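Local coordinates for Uly1 (Catenovulum maritimum, PDB 7DRQ), which cleaves ulvan, a sulfated polysaccharide of green algal cell walls, as a marine bacterial lyase of polysaccharide lyase family 24, probably by beta-elimination, at residues N39-N44 with T96-R101; M62-G67 with S86-F91; M317-V320 with E324-V327; G331-D336 with V377-Y382; Y410-E415 with G447-H452. All blocks are in the same frame, centred on the assembly; numbering follows the deposited sequence.

In the fold
The chain is folded as a beta-propeller, and the five contacts sample its blades and the loops between them. Contacts 1 and 3 are small, buried and made mostly by loops: an aromatic ring meets Ala41 and Tyr42 in contact 1, while in contact 3 a leucine lies over a carboxylate that also holds a water. Contact 2 stays within one blade, spanning strand 73-80, and is the one with a salt bridge across its segments. Contacts 4 and 5 are mainly aliphatic and join successive blades, contact 4 through a connecting turn and contact 5, made by partly exposed residues nearer the chain's centre, through two strands. Contacts 3 and 4 adjoin in sequence.

Contact 1. Residues N39-N44 with T96-R101; sequences NYAYGN and TGFEGR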
# COMPACT_ATOMS: atom_id res chain seq x y z
N ASN A 39 10.13 -17.75 -10.09
CA ASN A 39 11.01 -16.60 -10.08
C ASN A 39 10.20 -15.32 -9.90
O ASN A 39 8.97 -15.34 -9.83
CB ASN A 39 11.84 -16.58 -11.37
CG ASN A 39 12.64 -17.85 -11.54
OD1 ASN A 39 13.28 -18.32 -10.60
ND2 ASN A 39 12.59 -18.43 -12.73
N TYR A 40 10.90 -14.19 -9.81
CA TYR A 40 10.22 -12.95 -9.45
C TYR A 40 11.04 -11.75 -9.91
O TYR A 40 12.27 -11.83 -10.04
CB TYR A 40 9.96 -12.88 -7.94
CG TYR A 40 11.21 -12.97 -7.09
CD1 TYR A 40 11.71 -14.21 -6.69
CD2 TYR A 40 11.90 -11.83 -6.69
CE1 TYR A 40 12.86 -14.31 -5.90
CE2 TYR A 40 13.04 -11.91 -5.91
CZ TYR A 40 13.52 -13.15 -5.52
OH TYR A 40 14.66 -13.24 -4.74
N ALA A 41 10.35 -10.64 -10.16
CA ALA A 41 10.98 -9.45 -10.70
C ALA A 41 11.32 -8.42 -9.63
O ALA A 41 12.26 -7.63 -9.82
CB ALA A 41 10.07 -8.80 -11.75
N TYR A 42 10.61 -8.42 -8.51
CA TYR A 42 10.88 -7.43 -7.48
C TYR A 42 11.08 -8.12 -6.14
O TYR A 42 12.18 -8.58 -5.84
CB TYR A 42 9.75 -6.40 -7.46
CG TYR A 42 9.67 -5.68 -8.79
CD1 TYR A 42 10.57 -4.68 -9.10
CD2 TYR A 42 8.73 -6.05 -9.75
CE1 TYR A 42 10.53 -4.04 -10.33
CE2 TYR A 42 8.67 -5.41 -10.98
CZ TYR A 42 9.58 -4.41 -11.26
OH TYR A 42 9.52 -3.76 -12.48
N GLY A 43 10.01 -8.22 -5.33
CA GLY A 43 10.09 -8.97 -4.09
C GLY A 43 9.66 -10.41 -4.28
O GLY A 43 9.07 -10.78 -5.28
N ASN A 44 9.97 -11.25 -3.30
CA ASN A 44 9.58 -12.65 -3.40
C ASN A 44 8.32 -12.99 -2.62
O ASN A 44 7.86 -14.13 -2.68
CB ASN A 44 10.75 -13.57 -2.97
CG ASN A 44 11.18 -13.36 -1.54
OD1 ASN A 44 10.51 -12.70 -0.75
ND2 ASN A 44 12.32 -13.96 -1.17
N THR A 96 -1.21 -12.64 -12.85
CA THR A 96 -0.67 -12.66 -14.21
C THR A 96 0.82 -12.34 -14.25
O THR A 96 1.39 -12.27 -15.34
CB THR A 96 -1.46 -11.71 -15.12
OG1 THR A 96 -1.44 -10.38 -14.59
CG2 THR A 96 -2.90 -12.19 -15.24
N GLY A 97 1.46 -12.16 -13.10
CA GLY A 97 2.91 -12.06 -13.06
C GLY A 97 3.41 -10.75 -13.65
O GLY A 97 2.74 -9.71 -13.60
N PHE A 98 4.60 -10.82 -14.24
CA PHE A 98 5.20 -9.65 -14.85
C PHE A 98 4.66 -9.49 -16.27
O PHE A 98 5.01 -10.27 -17.16
CB PHE A 98 6.72 -9.75 -14.87
CG PHE A 98 7.39 -8.48 -15.34
CD1 PHE A 98 7.67 -7.46 -14.43
CD2 PHE A 98 7.70 -8.28 -16.68
CE1 PHE A 98 8.27 -6.28 -14.85
CE2 PHE A 98 8.29 -7.10 -17.11
CZ PHE A 98 8.57 -6.09 -16.19
N GLU A 99 3.80 -8.49 -16.47
CA GLU A 99 3.22 -8.17 -17.78
C GLU A 99 2.70 -9.42 -18.49
O GLU A 99 2.99 -9.66 -19.66
CB GLU A 99 4.24 -7.42 -18.64
CG GLU A 99 4.65 -6.06 -18.03
CD GLU A 99 5.79 -5.38 -18.78
OE1 GLU A 99 6.26 -4.32 -18.32
OE2 GLU A 99 6.21 -5.90 -19.83
N GLY A 100 1.94 -10.23 -17.75
CA GLY A 100 1.33 -11.42 -18.31
C GLY A 100 2.15 -12.68 -18.18
O GLY A 100 1.60 -13.78 -18.35
N ARG A 101 3.45 -12.56 -17.90
CA ARG A 101 4.33 -13.71 -17.72
C ARG A 101 4.12 -14.22 -16.31
O ARG A 101 4.82 -13.83 -15.38
CB ARG A 101 5.79 -13.34 -17.97
CG ARG A 101 6.12 -13.14 -19.45
CD ARG A 101 5.64 -11.78 -19.98
NE ARG A 101 6.40 -11.38 -21.17
CZ ARG A 101 6.11 -10.33 -21.92
NH1 ARG A 101 5.08 -9.55 -21.61
NH2 ARG A 101 6.85 -10.04 -22.99
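Phe98 sets one edge of its ring against Ala41 and Tyr42, with no hydrogen bond across the contact. With CG anti to the backbone N (chi1 -173°), the side chain leaves CB heading straight for the 39-44 loop, and the ring carbons on that side do the touching. Phe98 CD1 comes first, 3.8 Å from Ala41 CB. Phe98 CE1, one step further out, faces the tyrosine and lies 4.0 Å from Tyr42 CE2 and 3.7 Å from Tyr42 OH. Tyr42 CE2 sits in the plane of the Phe98 ring, at its edge, and the two side chains lie roughly perpendicular. One face of the Phe98 ring carries Glu99 CG, 3.8 Å above the plane and displaced toward the rim. Val24, Ala27 and Arg28 of helix 24-29, with Val104 of strand 104-105, complete the surroundings of the phenyl group. An alanine at this position would keep only CB, and Ala41 and Tyr42 would probably lose their aromatic neighbour, opening a gap beneath helix 24-29. Behind the ring the backbone is tightly folded: Arg101 N donates to Phe98 O at 2.9 Å, and Arg101 NH1 reaches Glu99 O, also at 2.9 Å. The arrangement is that of a type I' beta turn, Phe98 to Arg101, which presents the Phe98 ring to the loop beyond strand 39-40.

Contact 2. Residues M62-G67 with S86-F91; sequences MTWYRG and SVTIEF
Glu90 OE1 is held by two nitrogens of one guanidinium group: Arg66 NH1 at 3.2 Å, with an N-H...O angle of 142°, and Arg66 NH2 in a weak bond at 3.3 Å. This salt bridge spans a four-stranded antiparallel propeller blade, in which strand 73-80 runs between strand 59-65 and strand 86-91, so the side chains meet over the intervening strand. The grip is not a flat two-to-two pairing. The guanidinium and carboxylate planes stand 76° apart, and NH1 comes to OE1 from above the carboxylate plane. Arg66 leaves its backbone extended and then bends at chi3 (66°), which turns the guanidinium toward Glu90. Its NE makes a second salt bridge, to Asp71 OD2, so the one positive group is shared by two acids. A leucine in place of Arg66 would probably leave Glu90 and Asp71 without their common positive mate, their like charges no longer offset. Two residues earlier in each segment, Trp64 and Thr88 meet through carbon, while Trp64 NE1 and Thr88 OG1 both bond to Thr77 OG1 on the strand between them. Thr88 CG2 stands 4.1 Å from Trp64 CZ2, the threonine side chain set nearly square to the indole.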
# COMPACT_ATOMS: atom_id res chain seq x y z
N MSE A 62 -8.99 -10.30 4.85
CA MSE A 62 -7.60 -10.46 4.43
C MSE A 62 -7.52 -11.05 3.03
O MSE A 62 -8.20 -12.03 2.73
CB MSE A 62 -6.84 -11.33 5.42
CG MSE A 62 -6.75 -10.73 6.80
SE MSE A 62 -6.06 -12.07 8.06
CE MSE A 62 -7.71 -12.97 8.54
N THR A 63 -6.69 -10.46 2.18
CA THR A 63 -6.50 -10.94 0.82
C THR A 63 -5.15 -11.64 0.70
O THR A 63 -4.23 -11.39 1.48
CB THR A 63 -6.57 -9.81 -0.20
OG1 THR A 63 -5.46 -8.92 -0.01
CG2 THR A 63 -7.89 -9.03 -0.06
N TRP A 64 -5.04 -12.49 -0.31
CA TRP A 64 -3.82 -13.22 -0.62
C TRP A 64 -4.02 -13.94 -1.94
O TRP A 64 -5.15 -14.25 -2.32
CB TRP A 64 -3.47 -14.22 0.50
CG TRP A 64 -4.61 -15.13 0.97
CD1 TRP A 64 -5.70 -14.76 1.70
CD2 TRP A 64 -4.73 -16.54 0.77
NE1 TRP A 64 -6.50 -15.85 1.96
CE2 TRP A 64 -5.93 -16.96 1.39
CE3 TRP A 64 -3.94 -17.49 0.11
CZ2 TRP A 64 -6.36 -18.27 1.37
CZ3 TRP A 64 -4.37 -18.81 0.10
CH2 TRP A 64 -5.56 -19.19 0.73
N TYR A 65 -2.92 -14.17 -2.64
CA TYR A 65 -2.89 -15.14 -3.73
C TYR A 65 -2.57 -16.52 -3.16
O TYR A 65 -1.75 -16.64 -2.24
CB TYR A 65 -1.82 -14.78 -4.76
CG TYR A 65 -2.10 -13.53 -5.55
CD1 TYR A 65 -2.97 -13.55 -6.63
CD2 TYR A 65 -1.47 -12.33 -5.23
CE1 TYR A 65 -3.22 -12.41 -7.37
CE2 TYR A 65 -1.71 -11.19 -5.95
CZ TYR A 65 -2.58 -11.24 -7.02
OH TYR A 65 -2.80 -10.09 -7.73
N ARG A 66 -3.19 -17.56 -3.72
CA ARG A 66 -2.99 -18.93 -3.28
C ARG A 66 -1.93 -19.63 -4.14
O ARG A 66 -1.91 -19.48 -5.36
CB ARG A 66 -4.31 -19.71 -3.34
CG ARG A 66 -4.18 -21.15 -2.83
CD ARG A 66 -5.54 -21.85 -2.84
NE ARG A 66 -5.99 -22.02 -4.21
CZ ARG A 66 -7.24 -22.28 -4.57
NH1 ARG A 66 -8.19 -22.42 -3.65
NH2 ARG A 66 -7.53 -22.40 -5.86
N GLY A 67 -1.05 -20.41 -3.49
CA GLY A 67 -0.04 -21.15 -4.22
C GLY A 67 -0.54 -22.52 -4.66
O GLY A 67 -1.63 -22.95 -4.29
N SER A 86 -13.45 -18.67 10.31
CA SER A 86 -13.05 -18.01 9.07
C SER A 86 -13.71 -18.69 7.89
O SER A 86 -14.00 -19.89 7.91
CB SER A 86 -11.53 -18.02 8.89
OG SER A 86 -10.88 -17.44 10.01
N VAL A 87 -13.95 -17.89 6.84
CA VAL A 87 -14.49 -18.37 5.58
C VAL A 87 -13.72 -17.67 4.46
O VAL A 87 -13.37 -16.49 4.57
CB VAL A 87 -16.01 -18.11 5.46
CG1 VAL A 87 -16.33 -16.66 5.78
CG2 VAL A 87 -16.53 -18.50 4.08
N THR A 88 -13.45 -18.40 3.38
CA THR A 88 -12.64 -17.87 2.29
C THR A 88 -13.39 -18.01 0.97
O THR A 88 -14.12 -18.98 0.75
CB THR A 88 -11.28 -18.59 2.25
OG1 THR A 88 -10.55 -18.24 3.43
CG2 THR A 88 -10.45 -18.17 1.04
N ILE A 89 -13.20 -17.02 0.09
CA ILE A 89 -13.78 -17.02 -1.25
C ILE A 89 -12.64 -17.10 -2.25
O ILE A 89 -11.68 -16.32 -2.15
CB ILE A 89 -14.62 -15.77 -1.52
CG1 ILE A 89 -15.84 -15.70 -0.59
CG2 ILE A 89 -15.05 -15.73 -2.99
CD1 ILE A 89 -16.65 -14.40 -0.75
N GLU A 90 -12.73 -18.02 -3.20
CA GLU A 90 -11.78 -18.11 -4.30
C GLU A 90 -12.33 -17.37 -5.51
O GLU A 90 -13.44 -17.66 -5.97
CB GLU A 90 -11.49 -19.57 -4.66
CG GLU A 90 -10.59 -19.72 -5.86
CD GLU A 90 -10.53 -21.14 -6.38
OE1 GLU A 90 -10.77 -22.07 -5.59
OE2 GLU A 90 -10.26 -21.32 -7.58
N PHE A 91 -11.56 -16.44 -6.02
CA PHE A 91 -11.94 -15.71 -7.22
C PHE A 91 -11.30 -16.34 -8.45
O PHE A 91 -10.23 -16.94 -8.36
CB PHE A 91 -11.51 -14.23 -7.12
CG PHE A 91 -12.46 -13.41 -6.29
CD1 PHE A 91 -12.34 -13.38 -4.91
CD2 PHE A 91 -13.48 -12.69 -6.89
CE1 PHE A 91 -13.23 -12.64 -4.14
CE2 PHE A 91 -14.37 -11.94 -6.12
CZ PHE A 91 -14.24 -11.92 -4.75

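Contact 3. Residues M317-V320 with E324-V327; sequences MPLV and EALV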
# COMPACT_ATOMS: atom_id res chain seq x y z
N MSE A 317 -3.58 23.33 -6.44
CA MSE A 317 -4.28 22.05 -6.54
C MSE A 317 -5.06 21.98 -7.86
O MSE A 317 -5.95 22.82 -8.09
CB MSE A 317 -5.21 21.85 -5.33
CG MSE A 317 -5.96 20.53 -5.28
SE MSE A 317 -4.72 19.00 -5.20
CE MSE A 317 -3.43 19.78 -3.98
N PRO A 318 -4.74 21.01 -8.73
CA PRO A 318 -3.71 19.97 -8.54
C PRO A 318 -2.30 20.54 -8.47
O PRO A 318 -1.99 21.52 -9.16
CB PRO A 318 -3.87 19.08 -9.78
CG PRO A 318 -5.20 19.44 -10.37
CD PRO A 318 -5.44 20.87 -10.01
N LEU A 319 -1.46 19.94 -7.63
CA LEU A 319 -0.12 20.46 -7.41
C LEU A 319 0.76 20.28 -8.64
O LEU A 319 0.73 19.24 -9.30
CB LEU A 319 0.52 19.75 -6.21
CG LEU A 319 1.78 20.34 -5.59
CD1 LEU A 319 1.56 21.78 -5.13
CD2 LEU A 319 2.28 19.45 -4.41
N VAL A 320 1.57 21.29 -8.93
CA VAL A 320 2.53 21.25 -10.02
C VAL A 320 3.97 21.27 -9.52
O VAL A 320 4.81 20.53 -10.03
CB VAL A 320 2.30 22.41 -11.02
CG1 VAL A 320 3.31 22.33 -12.16
CG2 VAL A 320 0.87 22.37 -11.55
N GLU A 324 5.99 23.44 -2.88
CA GLU A 324 4.93 24.05 -2.08
C GLU A 324 4.64 23.24 -0.82
O GLU A 324 4.24 23.81 0.20
CB GLU A 324 3.64 24.19 -2.88
CG GLU A 324 3.78 25.07 -4.11
CD GLU A 324 2.43 25.53 -4.63
OE1 GLU A 324 1.47 25.63 -3.81
OE2 GLU A 324 2.33 25.78 -5.85
N ALA A 325 4.84 21.93 -0.89
CA ALA A 325 4.52 21.01 0.21
C ALA A 325 5.77 20.53 0.94
O ALA A 325 5.70 19.56 1.70
CB ALA A 325 3.71 19.83 -0.33
N LEU A 326 6.90 21.19 0.74
CA LEU A 326 8.16 20.76 1.35
C LEU A 326 8.08 20.71 2.88
O LEU A 326 7.50 21.60 3.51
CB LEU A 326 9.27 21.73 0.94
CG LEU A 326 10.67 21.41 1.46
CD1 LEU A 326 11.23 20.18 0.73
CD2 LEU A 326 11.58 22.63 1.26
N VAL A 327 8.69 19.68 3.48
CA VAL A 327 8.93 19.68 4.93
C VAL A 327 10.43 19.54 5.25
O VAL A 327 10.89 20.02 6.29
CB VAL A 327 8.13 18.58 5.66
CG1 VAL A 327 6.62 18.80 5.50
CG2 VAL A 327 8.52 17.18 5.19
O HOH W 1 2.31 24.14 -7.93
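The carboxylate of Glu324 has the methyl CD1 of Leu319 over one face, almost directly above its central carbon: Leu319 CD1 lies 3.9 Å from Glu324 CD and 4.1 Å from both Glu324 OE1 and Glu324 OE2. The fold is a beta-propeller: residues 324-327 lead into strand 326-328 of one blade, which pairs with strand 290-298, while the loop 317-320 is bonded to the chain leaving the preceding blade, the backbone of Leu319 bonding to Phe246 and Val248. At the OE2 end a water donates a hydrogen bond of 2.6 Å to Glu324 OE2, coming from well out of the carboxylate plane on the side where Leu319 lies. The same water accepts a bond of 3.1 Å from Val320 N, so it links the two segments where they have no direct hydrogen bond. Glu324 OE2 is further gripped by Thr316 OG1 and by the ammonium group of Lys321, which would be expected to stabilise its negative charge. Leu319 and Glu324 run past each other in opposite directions. Glu324, extended beyond CG (chi2 -162°), lays its chain, from CB to the carboxylate, along that one methyl, and Glu324 CB is again 3.9 Å from Leu319 CD1. The second methyl of the leucine points to the next residue of 324-327, with Leu319 CD2 4.3 Å from Ala325 CB.

Contact 4. Residues G331-D336 with V377-Y382; sequences GDLLPD and VYSHTY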
# COMPACT_ATOMS: atom_id res chain seq x y z
N GLY A 331 18.61 15.20 1.23
CA GLY A 331 19.97 15.39 0.75
C GLY A 331 20.85 16.13 1.76
O GLY A 331 22.06 15.91 1.81
N ASP A 332 20.23 17.00 2.58
CA ASP A 332 20.92 17.69 3.64
C ASP A 332 21.60 16.73 4.60
O ASP A 332 22.54 17.15 5.30
CB ASP A 332 19.92 18.54 4.42
CG ASP A 332 19.32 19.58 3.58
OD1 ASP A 332 19.75 19.65 2.39
OD2 ASP A 332 18.60 20.51 4.07
N LEU A 333 21.05 15.53 4.78
CA LEU A 333 21.60 14.58 5.73
C LEU A 333 22.94 14.01 5.28
O LEU A 333 23.66 13.41 6.10
CB LEU A 333 20.60 13.45 5.95
CG LEU A 333 19.19 13.90 6.33
CD1 LEU A 333 18.23 12.71 6.40
CD2 LEU A 333 19.20 14.67 7.65
N LEU A 334 23.29 14.16 4.01
CA LEU A 334 24.59 13.78 3.47
C LEU A 334 25.11 14.99 2.71
O LEU A 334 25.17 14.99 1.48
CB LEU A 334 24.47 12.55 2.55
CG LEU A 334 23.96 11.29 3.24
CD1 LEU A 334 23.49 10.27 2.20
CD2 LEU A 334 25.07 10.68 4.10
N PRO A 335 25.44 16.07 3.43
CA PRO A 335 25.66 17.35 2.75
C PRO A 335 26.88 17.37 1.86
O PRO A 335 26.97 18.25 0.99
CB PRO A 335 25.80 18.34 3.91
CG PRO A 335 26.26 17.52 5.05
CD PRO A 335 25.67 16.15 4.88
N ASP A 336 27.83 16.44 2.02
CA ASP A 336 29.00 16.37 1.16
C ASP A 336 28.84 15.37 0.03
O ASP A 336 29.77 15.20 -0.77
CB ASP A 336 30.24 16.03 1.97
CG ASP A 336 30.66 17.15 2.91
OD1 ASP A 336 30.51 18.32 2.52
OD2 ASP A 336 31.12 16.85 4.02
N VAL A 377 21.25 6.44 6.49
CA VAL A 377 20.83 7.46 7.45
C VAL A 377 19.32 7.37 7.60
O VAL A 377 18.58 7.52 6.61
CB VAL A 377 21.24 8.86 7.01
CG1 VAL A 377 20.78 9.88 8.04
CG2 VAL A 377 22.76 8.93 6.77
N TYR A 378 18.85 7.14 8.82
CA TYR A 378 17.41 7.14 9.09
C TYR A 378 17.03 8.46 9.75
O TYR A 378 17.72 8.92 10.67
CB TYR A 378 17.03 5.96 9.98
CG TYR A 378 17.42 4.64 9.36
CD1 TYR A 378 16.55 3.97 8.50
CD2 TYR A 378 18.67 4.07 9.60
CE1 TYR A 378 16.91 2.77 7.92
CE2 TYR A 378 19.04 2.88 9.02
CZ TYR A 378 18.16 2.23 8.19
OH TYR A 378 18.53 1.04 7.61
N SER A 379 15.96 9.09 9.28
CA SER A 379 15.55 10.38 9.81
C SER A 379 14.14 10.32 10.38
O SER A 379 13.30 9.55 9.91
CB SER A 379 15.61 11.52 8.76
OG SER A 379 14.87 11.19 7.59
N HIS A 380 13.92 11.13 11.40
CA HIS A 380 12.61 11.32 12.01
C HIS A 380 12.36 12.82 12.06
O HIS A 380 13.12 13.55 12.71
CB HIS A 380 12.57 10.71 13.41
CG HIS A 380 11.24 10.83 14.09
ND1 HIS A 380 11.08 10.51 15.42
CD2 HIS A 380 10.02 11.22 13.64
CE1 HIS A 380 9.81 10.70 15.76
NE2 HIS A 380 9.15 11.12 14.70
N THR A 381 11.32 13.27 11.37
CA THR A 381 10.95 14.68 11.34
C THR A 381 9.61 14.82 12.05
O THR A 381 8.68 14.08 11.75
CB THR A 381 10.84 15.18 9.90
OG1 THR A 381 12.13 15.11 9.28
CG2 THR A 381 10.33 16.62 9.86
N TYR A 382 9.52 15.75 13.00
CA TYR A 382 8.28 15.77 13.77
C TYR A 382 7.97 17.17 14.27
O TYR A 382 8.86 18.00 14.47
CB TYR A 382 8.30 14.77 14.93
CG TYR A 382 9.41 14.97 15.93
CD1 TYR A 382 10.68 14.45 15.70
CD2 TYR A 382 9.19 15.68 17.12
CE1 TYR A 382 11.71 14.63 16.62
CE2 TYR A 382 10.21 15.86 18.04
CZ TYR A 382 11.47 15.33 17.79
OH TYR A 382 12.48 15.51 18.70
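Leu333 ends a short 3-10 turn, closed by a bond of 3.1 Å from Leu334 N to Gly331 O, and faces strand 377-382 with its CA 7.4 Å from that of Val377. No hydrogen bond joins the two segments, and the contact rests on the side chains of two successive leucines against Val377 and Ser379. The valine is shared between them. Its CG1 (chi1 180°, anti to the backbone N) touches the base of Leu333, with Leu333 CB 4.1 Å from Val377 CG1. The other branch goes to the next leucine: Leu334 CD2 lies 3.9 Å from Val377 CG2, and these two side chains pass with their tips pointing opposite ways. Leu333 continues along the strand to the next residue on the same side, where its CD1 methyl comes within 3.7 Å of Ser379 CB and 3.9 Å of Ser379 OG. The methyl thus packs on both atoms of the serine side chain. Tyr378, between these two strand residues, has its CB turned away. Thr365 of strand 359-369 lies against both leucines and Thr394 adds to the covering of Leu333 and Val377, while Met328, from the strand before the turn, touches Ser379. The turn is also tied to the loop of a calcium site, since Gly331 O accepts a bond from Arg286 NH2, next to the calcium ligands Asp285 and Phe287. The whole is the packing of an inter-blade connection of a beta-propeller, the chain leaving strand 326-328 and settling on strand 372-383 of the following blade.

Contact 5. Residues Y410-E415 with G447-H452; sequences YIIGLE and GIVHIH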
# COMPACT_ATOMS: atom_id res chain seq x y z
N TYR A 410 3.96 4.54 16.96
CA TYR A 410 4.49 3.20 17.16
C TYR A 410 5.40 2.80 16.01
O TYR A 410 5.12 3.11 14.85
CB TYR A 410 3.39 2.15 17.28
CG TYR A 410 2.44 2.39 18.41
CD1 TYR A 410 2.69 1.85 19.67
CD2 TYR A 410 1.28 3.13 18.22
CE1 TYR A 410 1.81 2.05 20.71
CE2 TYR A 410 0.40 3.34 19.27
CZ TYR A 410 0.67 2.80 20.50
OH TYR A 410 -0.20 3.01 21.55
N ILE A 411 6.49 2.10 16.36
CA ILE A 411 7.25 1.28 15.43
C ILE A 411 6.86 -0.16 15.72
O ILE A 411 6.85 -0.59 16.88
CB ILE A 411 8.76 1.49 15.61
CG1 ILE A 411 9.18 2.90 15.21
CG2 ILE A 411 9.55 0.44 14.82
CD1 ILE A 411 10.50 3.33 15.83
N ILE A 412 6.51 -0.91 14.67
CA ILE A 412 6.05 -2.28 14.81
C ILE A 412 6.82 -3.12 13.80
O ILE A 412 6.87 -2.78 12.61
CB ILE A 412 4.53 -2.41 14.59
CG1 ILE A 412 3.77 -1.57 15.62
CG2 ILE A 412 4.09 -3.88 14.62
CD1 ILE A 412 2.32 -1.28 15.22
N GLY A 413 7.41 -4.22 14.26
CA GLY A 413 8.25 -4.97 13.37
C GLY A 413 8.55 -6.34 13.91
O GLY A 413 7.94 -6.80 14.88
N LEU A 414 9.51 -6.99 13.26
CA LEU A 414 9.96 -8.32 13.63
C LEU A 414 11.42 -8.23 14.04
O LEU A 414 12.24 -7.66 13.32
CB LEU A 414 9.79 -9.30 12.47
CG LEU A 414 8.35 -9.38 11.95
CD1 LEU A 414 8.23 -10.19 10.65
CD2 LEU A 414 7.44 -9.99 13.03
N GLU A 415 11.73 -8.77 15.21
CA GLU A 415 13.11 -8.86 15.68
C GLU A 415 13.39 -10.32 15.98
O GLU A 415 12.69 -10.92 16.80
CB GLU A 415 13.33 -7.99 16.92
CG GLU A 415 14.77 -7.91 17.37
CD GLU A 415 14.98 -6.81 18.39
OE1 GLU A 415 15.11 -5.63 17.98
OE2 GLU A 415 14.99 -7.12 19.60
N GLY A 447 5.51 -9.09 7.78
CA GLY A 447 4.18 -8.79 8.30
C GLY A 447 3.69 -7.47 7.77
O GLY A 447 4.49 -6.59 7.43
N ILE A 448 2.37 -7.34 7.66
CA ILE A 448 1.76 -6.03 7.42
C ILE A 448 0.83 -5.69 8.57
O ILE A 448 0.17 -6.56 9.16
CB ILE A 448 1.01 -5.94 6.07
CG1 ILE A 448 -0.14 -6.93 6.00
CG2 ILE A 448 1.98 -6.10 4.88
CD1 ILE A 448 -0.93 -6.82 4.67
N VAL A 449 0.78 -4.40 8.88
CA VAL A 449 0.14 -3.87 10.08
C VAL A 449 -1.15 -3.16 9.69
O VAL A 449 -1.17 -2.40 8.72
CB VAL A 449 1.10 -2.90 10.79
CG1 VAL A 449 0.36 -2.10 11.86
CG2 VAL A 449 2.30 -3.65 11.35
N HIS A 450 -2.21 -3.38 10.47
CA HIS A 450 -3.43 -2.59 10.40
C HIS A 450 -3.84 -2.23 11.82
O HIS A 450 -4.05 -3.12 12.64
CB HIS A 450 -4.55 -3.35 9.69
CG HIS A 450 -5.83 -2.57 9.57
ND1 HIS A 450 -5.99 -1.54 8.67
CD2 HIS A 450 -7.00 -2.67 10.24
CE1 HIS A 450 -7.20 -1.04 8.79
NE2 HIS A 450 -7.84 -1.71 9.73
N ILE A 451 -3.93 -0.93 12.12
CA ILE A 451 -4.37 -0.46 13.43
C ILE A 451 -5.86 -0.14 13.35
O ILE A 451 -6.29 0.58 12.44
CB ILE A 451 -3.57 0.79 13.87
CG1 ILE A 451 -2.06 0.53 13.79
CG2 ILE A 451 -4.00 1.24 15.27
CD1 ILE A 451 -1.60 -0.64 14.63
N HIS A 452 -6.64 -0.67 14.28
CA HIS A 452 -8.08 -0.42 14.25
C HIS A 452 -8.63 -0.50 15.66
O HIS A 452 -8.47 -1.52 16.33
CB HIS A 452 -8.78 -1.43 13.33
CG HIS A 452 -10.27 -1.35 13.36
ND1 HIS A 452 -10.98 -0.50 12.54
CD2 HIS A 452 -11.19 -2.01 14.10
CE1 HIS A 452 -12.27 -0.64 12.77
NE2 HIS A 452 -12.43 -1.54 13.72
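Ile412 points its side chain across at Val449 and Ile451, meeting each differently. Toward Val449 it comes slantwise and broadside: the branch methyls Ile412 CG2 and Val449 CG2 are 3.7 Å apart, and Ile412 CD1 rests 4.0 Å from the other valine methyl, Val449 CG1. Toward Ile451 the approach is tip to tip, with the two CD1 methyls of Ile412 and Ile451 4.0 Å apart. The torsions explain this split. With chi1 at -61°, CG1 of Ile412 lies beside the backbone N and carries CD1 forward between the two partners, while CG2 stays against Val449 alone. Val449 in turn (chi1 168°) spreads its methyls so that one receives each arm of the isoleucine. Further along, Leu414 has its CB turned aside, but its end swings back until Leu414 CD1 is 4.1 Å from Gly447 N, touching bare backbone where the glycine has no side chain. Tyr403, from the neighbouring strand 403-405, covers Ile412, Val449 and Ile451. The strand segments run roughly antiparallel, at 153° with axes 8.2 Å apart at closest approach, and no hydrogen bond joins them; they belong to two different sheets that pack against each other. The opposite side of strand 444-452 is occupied too, for Ile448, His450 and His452 touch strand 53-56 of a further sheet. Strand 444-452 thus lies sandwiched between its neighbours, and the contact is the face-to-face aliphatic packing of adjacent blades typical of a beta-propeller.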